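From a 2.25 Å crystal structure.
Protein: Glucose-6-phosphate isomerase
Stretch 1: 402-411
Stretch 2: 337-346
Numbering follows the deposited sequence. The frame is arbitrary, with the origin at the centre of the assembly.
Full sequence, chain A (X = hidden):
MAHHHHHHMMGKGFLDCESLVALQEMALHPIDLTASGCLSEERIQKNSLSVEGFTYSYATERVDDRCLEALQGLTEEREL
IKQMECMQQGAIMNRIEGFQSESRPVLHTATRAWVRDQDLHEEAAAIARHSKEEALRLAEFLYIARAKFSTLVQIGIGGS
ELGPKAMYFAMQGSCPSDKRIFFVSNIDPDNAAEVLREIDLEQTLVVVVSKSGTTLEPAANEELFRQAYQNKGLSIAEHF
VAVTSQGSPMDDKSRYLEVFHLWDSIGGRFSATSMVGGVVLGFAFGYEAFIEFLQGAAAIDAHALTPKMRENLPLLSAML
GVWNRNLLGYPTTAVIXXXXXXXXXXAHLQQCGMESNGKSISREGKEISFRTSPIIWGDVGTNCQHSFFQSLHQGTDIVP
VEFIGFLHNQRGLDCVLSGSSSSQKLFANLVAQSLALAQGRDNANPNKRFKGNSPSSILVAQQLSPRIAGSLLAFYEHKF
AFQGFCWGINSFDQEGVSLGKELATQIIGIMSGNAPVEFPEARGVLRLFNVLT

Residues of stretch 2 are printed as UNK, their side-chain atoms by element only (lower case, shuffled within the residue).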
# COMPACT_ATOMS: atom_id res chain seq x y z
N GLU A 402 2.24 -9.26 -10.52
CA GLU A 402 1.09 -10.15 -10.61
C GLU A 402 -0.13 -9.29 -10.93
O GLU A 402 -0.67 -8.60 -10.06
CB GLU A 402 0.91 -10.93 -9.31
CG GLU A 402 2.09 -11.86 -8.97
CD GLU A 402 1.94 -12.59 -7.64
OE1 GLU A 402 1.24 -12.09 -6.73
OE2 GLU A 402 2.51 -13.69 -7.50
N PHE A 403 -0.58 -9.34 -12.18
CA PHE A 403 -1.78 -8.62 -12.60
C PHE A 403 -3.01 -9.43 -12.26
O PHE A 403 -3.05 -10.65 -12.49
CB PHE A 403 -1.78 -8.35 -14.11
CG PHE A 403 -0.81 -7.30 -14.55
CD1 PHE A 403 -1.01 -5.97 -14.21
CD2 PHE A 403 0.32 -7.65 -15.28
CE1 PHE A 403 -0.10 -4.99 -14.61
CE2 PHE A 403 1.22 -6.67 -15.70
CZ PHE A 403 1.01 -5.34 -15.36
N ILE A 404 -4.04 -8.76 -11.75
CA ILE A 404 -5.32 -9.41 -11.52
C ILE A 404 -6.40 -8.61 -12.23
O ILE A 404 -6.53 -7.41 -12.00
CB ILE A 404 -5.65 -9.54 -10.03
CG1 ILE A 404 -4.46 -10.15 -9.28
CG2 ILE A 404 -6.94 -10.36 -9.85
CD1 ILE A 404 -4.75 -10.56 -7.84
N GLY A 405 -7.21 -9.29 -13.06
CA GLY A 405 -8.24 -8.61 -13.81
C GLY A 405 -9.48 -9.43 -14.05
O GLY A 405 -9.54 -10.64 -13.78
N PHE A 406 -10.50 -8.75 -14.57
CA PHE A 406 -11.79 -9.36 -14.85
C PHE A 406 -12.31 -8.88 -16.19
O PHE A 406 -11.98 -7.77 -16.65
CB PHE A 406 -12.80 -9.07 -13.72
CG PHE A 406 -12.27 -9.42 -12.37
CD1 PHE A 406 -12.40 -10.71 -11.89
CD2 PHE A 406 -11.57 -8.49 -11.61
CE1 PHE A 406 -11.88 -11.08 -10.64
CE2 PHE A 406 -11.05 -8.84 -10.37
CZ PHE A 406 -11.21 -10.15 -9.89
N LEU A 407 -13.11 -9.74 -16.83
CA LEU A 407 -13.74 -9.38 -18.10
C LEU A 407 -14.95 -8.47 -17.93
O LEU A 407 -15.34 -7.80 -18.90
CB LEU A 407 -14.16 -10.65 -18.84
CG LEU A 407 -13.02 -11.63 -19.13
CD1 LEU A 407 -13.53 -12.83 -19.92
CD2 LEU A 407 -11.87 -10.96 -19.89
N HIS A 408 -15.55 -8.41 -16.73
CA HIS A 408 -16.81 -7.70 -16.55
C HIS A 408 -16.83 -7.01 -15.21
O HIS A 408 -16.23 -7.47 -14.24
CB HIS A 408 -18.01 -8.64 -16.63
CG HIS A 408 -18.20 -9.24 -17.98
ND1 HIS A 408 -18.72 -8.53 -19.03
CD2 HIS A 408 -17.91 -10.47 -18.46
CE1 HIS A 408 -18.75 -9.29 -20.11
NE2 HIS A 408 -18.27 -10.48 -19.78
N ASN A 409 -17.54 -5.89 -15.16
CA ASN A 409 -17.64 -5.16 -13.91
C ASN A 409 -18.67 -5.81 -12.98
O ASN A 409 -19.47 -6.68 -13.39
CB ASN A 409 -17.96 -3.68 -14.16
CG ASN A 409 -19.29 -3.47 -14.87
OD1 ASN A 409 -20.35 -3.80 -14.33
ND2 ASN A 409 -19.24 -2.88 -16.06
N GLN A 410 -18.64 -5.40 -11.72
CA GLN A 410 -19.56 -5.96 -10.73
C GLN A 410 -20.90 -5.25 -10.73
O GLN A 410 -21.94 -5.89 -10.54
CB GLN A 410 -18.95 -5.88 -9.33
CG GLN A 410 -17.80 -6.82 -9.07
CD GLN A 410 -17.26 -6.67 -7.66
OE1 GLN A 410 -16.66 -5.65 -7.32
NE2 GLN A 410 -17.52 -7.67 -6.82
N ARG A 411 -20.92 -3.93 -10.94
CA ARG A 411 -22.09 -3.15 -10.58
C ARG A 411 -23.02 -2.86 -11.75
O ARG A 411 -24.07 -2.26 -11.52
CB ARG A 411 -21.65 -1.85 -9.93
CG ARG A 411 -21.00 -2.10 -8.58
CD ARG A 411 -20.56 -0.81 -7.98
NE ARG A 411 -19.67 -1.02 -6.86
CZ ARG A 411 -20.03 -0.89 -5.59
NH1 ARG A 411 -21.28 -0.56 -5.29
NH2 ARG A 411 -19.14 -1.09 -4.63
N UNK A 337 -4.19 -5.30 -8.92
CA UNK A 337 -5.56 -5.65 -9.34
C UNK A 337 -6.21 -4.54 -10.18
O UNK A 337 -6.23 -3.37 -9.80
c UNK A 337 -5.23 -5.64 -6.87
c UNK A 337 -4.09 -4.88 -7.51
c UNK A 337 -6.31 -5.85 -8.01
N UNK A 338 -6.71 -4.92 -11.36
CA UNK A 338 -7.48 -3.99 -12.20
C UNK A 338 -8.95 -4.11 -11.81
O UNK A 338 -9.80 -4.60 -12.56
c UNK A 338 -4.88 -1.98 -15.66
c UNK A 338 -7.26 -4.26 -13.69
c UNK A 338 -5.99 -3.60 -14.22
c UNK A 338 -3.60 -3.37 -14.17
o UNK A 338 -2.46 -1.80 -15.55
c UNK A 338 -4.75 -3.96 -13.71
c UNK A 338 -3.65 -2.38 -15.13
c UNK A 338 -6.05 -2.59 -15.20
N UNK A 339 -9.23 -3.66 -10.59
CA UNK A 339 -10.46 -4.02 -9.89
C UNK A 339 -10.69 -3.14 -8.67
O UNK A 339 -9.98 -3.27 -7.67
o UNK A 339 -11.67 -5.89 -8.90
c UNK A 339 -10.43 -5.49 -9.45
N UNK A 340 -11.69 -2.24 -8.76
CA UNK A 340 -12.00 -1.38 -7.62
C UNK A 340 -12.37 -2.22 -6.40
O UNK A 340 -11.94 -1.93 -5.28
c UNK A 340 -13.65 0.36 -6.79
c UNK A 340 -13.13 -0.40 -8.00
o UNK A 340 -12.64 0.55 -8.96
N UNK A 341 -13.12 -3.31 -6.61
CA UNK A 341 -13.50 -4.17 -5.50
C UNK A 341 -12.31 -4.76 -4.76
O UNK A 341 -12.40 -5.02 -3.56
N UNK A 342 -11.19 -4.97 -5.44
CA UNK A 342 -9.98 -5.49 -4.81
C UNK A 342 -9.07 -4.39 -4.26
O UNK A 342 -7.86 -4.61 -4.11
c UNK A 342 -10.23 -8.49 -4.93
c UNK A 342 -9.96 -7.66 -6.18
c UNK A 342 -9.22 -8.51 -7.25
c UNK A 342 -9.21 -6.36 -5.81
N UNK A 343 -9.62 -3.21 -3.95
CA UNK A 343 -8.79 -2.10 -3.47
C UNK A 343 -8.04 -2.47 -2.19
O UNK A 343 -6.94 -1.96 -1.97
n UNK A 343 -11.80 3.04 -4.31
c UNK A 343 -8.98 0.41 -3.82
c UNK A 343 -9.95 1.35 -4.55
c UNK A 343 -10.86 2.12 -3.59
c UNK A 343 -9.64 -0.84 -3.25
N UNK A 344 -8.59 -3.34 -1.35
CA UNK A 344 -7.92 -3.70 -0.10
C UNK A 344 -7.28 -5.08 -0.14
O UNK A 344 -6.76 -5.53 0.89
c UNK A 344 -9.53 -0.05 2.27
c UNK A 344 -9.52 -2.26 1.28
o UNK A 344 -11.35 1.45 1.74
c UNK A 344 -11.31 -0.71 0.80
c UNK A 344 -8.93 -1.30 2.09
c UNK A 344 -10.72 0.23 1.61
c UNK A 344 -10.72 -1.94 0.64
c UNK A 344 -8.89 -3.62 1.08
N UNK A 345 -7.27 -5.74 -1.30
CA UNK A 345 -6.77 -7.11 -1.37
C UNK A 345 -5.25 -7.18 -1.22
O UNK A 345 -4.73 -8.09 -0.57
c UNK A 345 -7.20 -7.75 -2.68
c UNK A 345 -6.12 -11.16 -3.96
c UNK A 345 -6.33 -9.78 -3.87
c UNK A 345 -7.20 -11.45 -1.82
c UNK A 345 -6.96 -9.23 -2.76
c UNK A 345 -6.56 -11.99 -2.93
c UNK A 345 -7.40 -10.07 -1.75
N UNK A 346 -4.51 -6.23 -1.81
CA UNK A 346 -3.05 -6.25 -1.72
C UNK A 346 -2.56 -6.04 -0.29
O UNK A 346 -1.56 -6.64 0.13
o UNK A 346 -2.76 -5.49 -4.01
c UNK A 346 -2.46 -5.18 -2.64
c UNK A 346 -0.95 -5.10 -2.49
O HOH W 1 -9.89 -5.90 -15.31
O HOH W 2 -14.96 -4.11 -9.24

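Position 337 carries three side-chain carbons that close a ring onto its own backbone nitrogen, an arrangement unique to proline. Its CB lies 4.3 Å from CB of Ile404, and its CA comes within 3.3 Å of Ile404 O in a CA-H...O contact. The residue is Pro337. It pairs with Ile404 in a parallel bridge, with CA atoms 4.4 Å apart and both side chains on the same face of the sheet.

At position 338 one carbon leads to a six-carbon ring bearing a single oxygen. The ring runs beside Phe403, and the backbone N donates a nearly straight hydrogen bond to Ile404 O, 2.6 Å away with an angle of 170° at the hydrogen. This is Tyr338. Tyr338 CE1 approaches Phe403 CD1 to 3.7 Å; the two planes meet obliquely at 62°. The hydroxyl is hydrogen-bonded elsewhere in the structure.

Position 339 has one carbon and one oxygen, and the oxygen lies close to the ring of Phe406. This is the side chain of a serine, Ser339. The CA-to-CB bond of Ser339 points toward stretch 1, and its OG lies 3.4 Å from CE2 of Phe406.

At position 340 the side chain makes no contact with stretch 1. A single carbon carrying one oxygen and one carbon is the side chain of threonine, Thr340. Its CA-to-CB bond points sideways.

Position 341 has no side-chain atoms. Its CA is 3.9 Å from OE1 of Gln410, and a CB built here would fall only 2.6 Å from that oxygen, so the bare backbone leaves room for the amide. The residue is Gly341. Water 2 donates to Gln410 OE1 at 3.0 Å and accepts a weak hydrogen bond from Gly341 N at 3.3 Å.

Four carbons, forked at the second, occupy position 342 and touch Phe406 and Ile404; they define Leu342. Its CD1 packs against two side chains of the strand, 3.6 Å from Phe406 CE2, at the edge of that ring, and 3.9 Å from Ile404 CG2.

Position 343 extends four carbons in a row to a nitrogen, exposed and out of reach of stretch 1, and is therefore Lys343. Position 344 again shows one carbon and a six-carbon ring with an oxygen, likewise remote from the strand. This is Tyr344, at the N-cap position.

One carbon and an unsubstituted six-carbon ring at position 345 reach the side chain of Ile404 and give Phe345, whose CE2 meets Ile404 CD1 at 4.2 Å. At position 346 a carbon bearing one oxygen and one carbon, clear of stretch 1, marks Thr346, within the helix.

The contact combines a short strand pairing with apolar packing. The bond from Tyr338 N to Ile404 O fixes the backbones at the bridge, and water 1 extends the link, accepting from Phe406 N and donating to Tyr338 O, each at 3.0 Å. Beyond the bridge, stretch 2 turns through its loop and brings Leu342 and Phe345 back against Ile404, so that this one side chain touches Pro337, Leu342 and Phe345 together.

Stretch 2 (337-346) PYSTGLKYFT
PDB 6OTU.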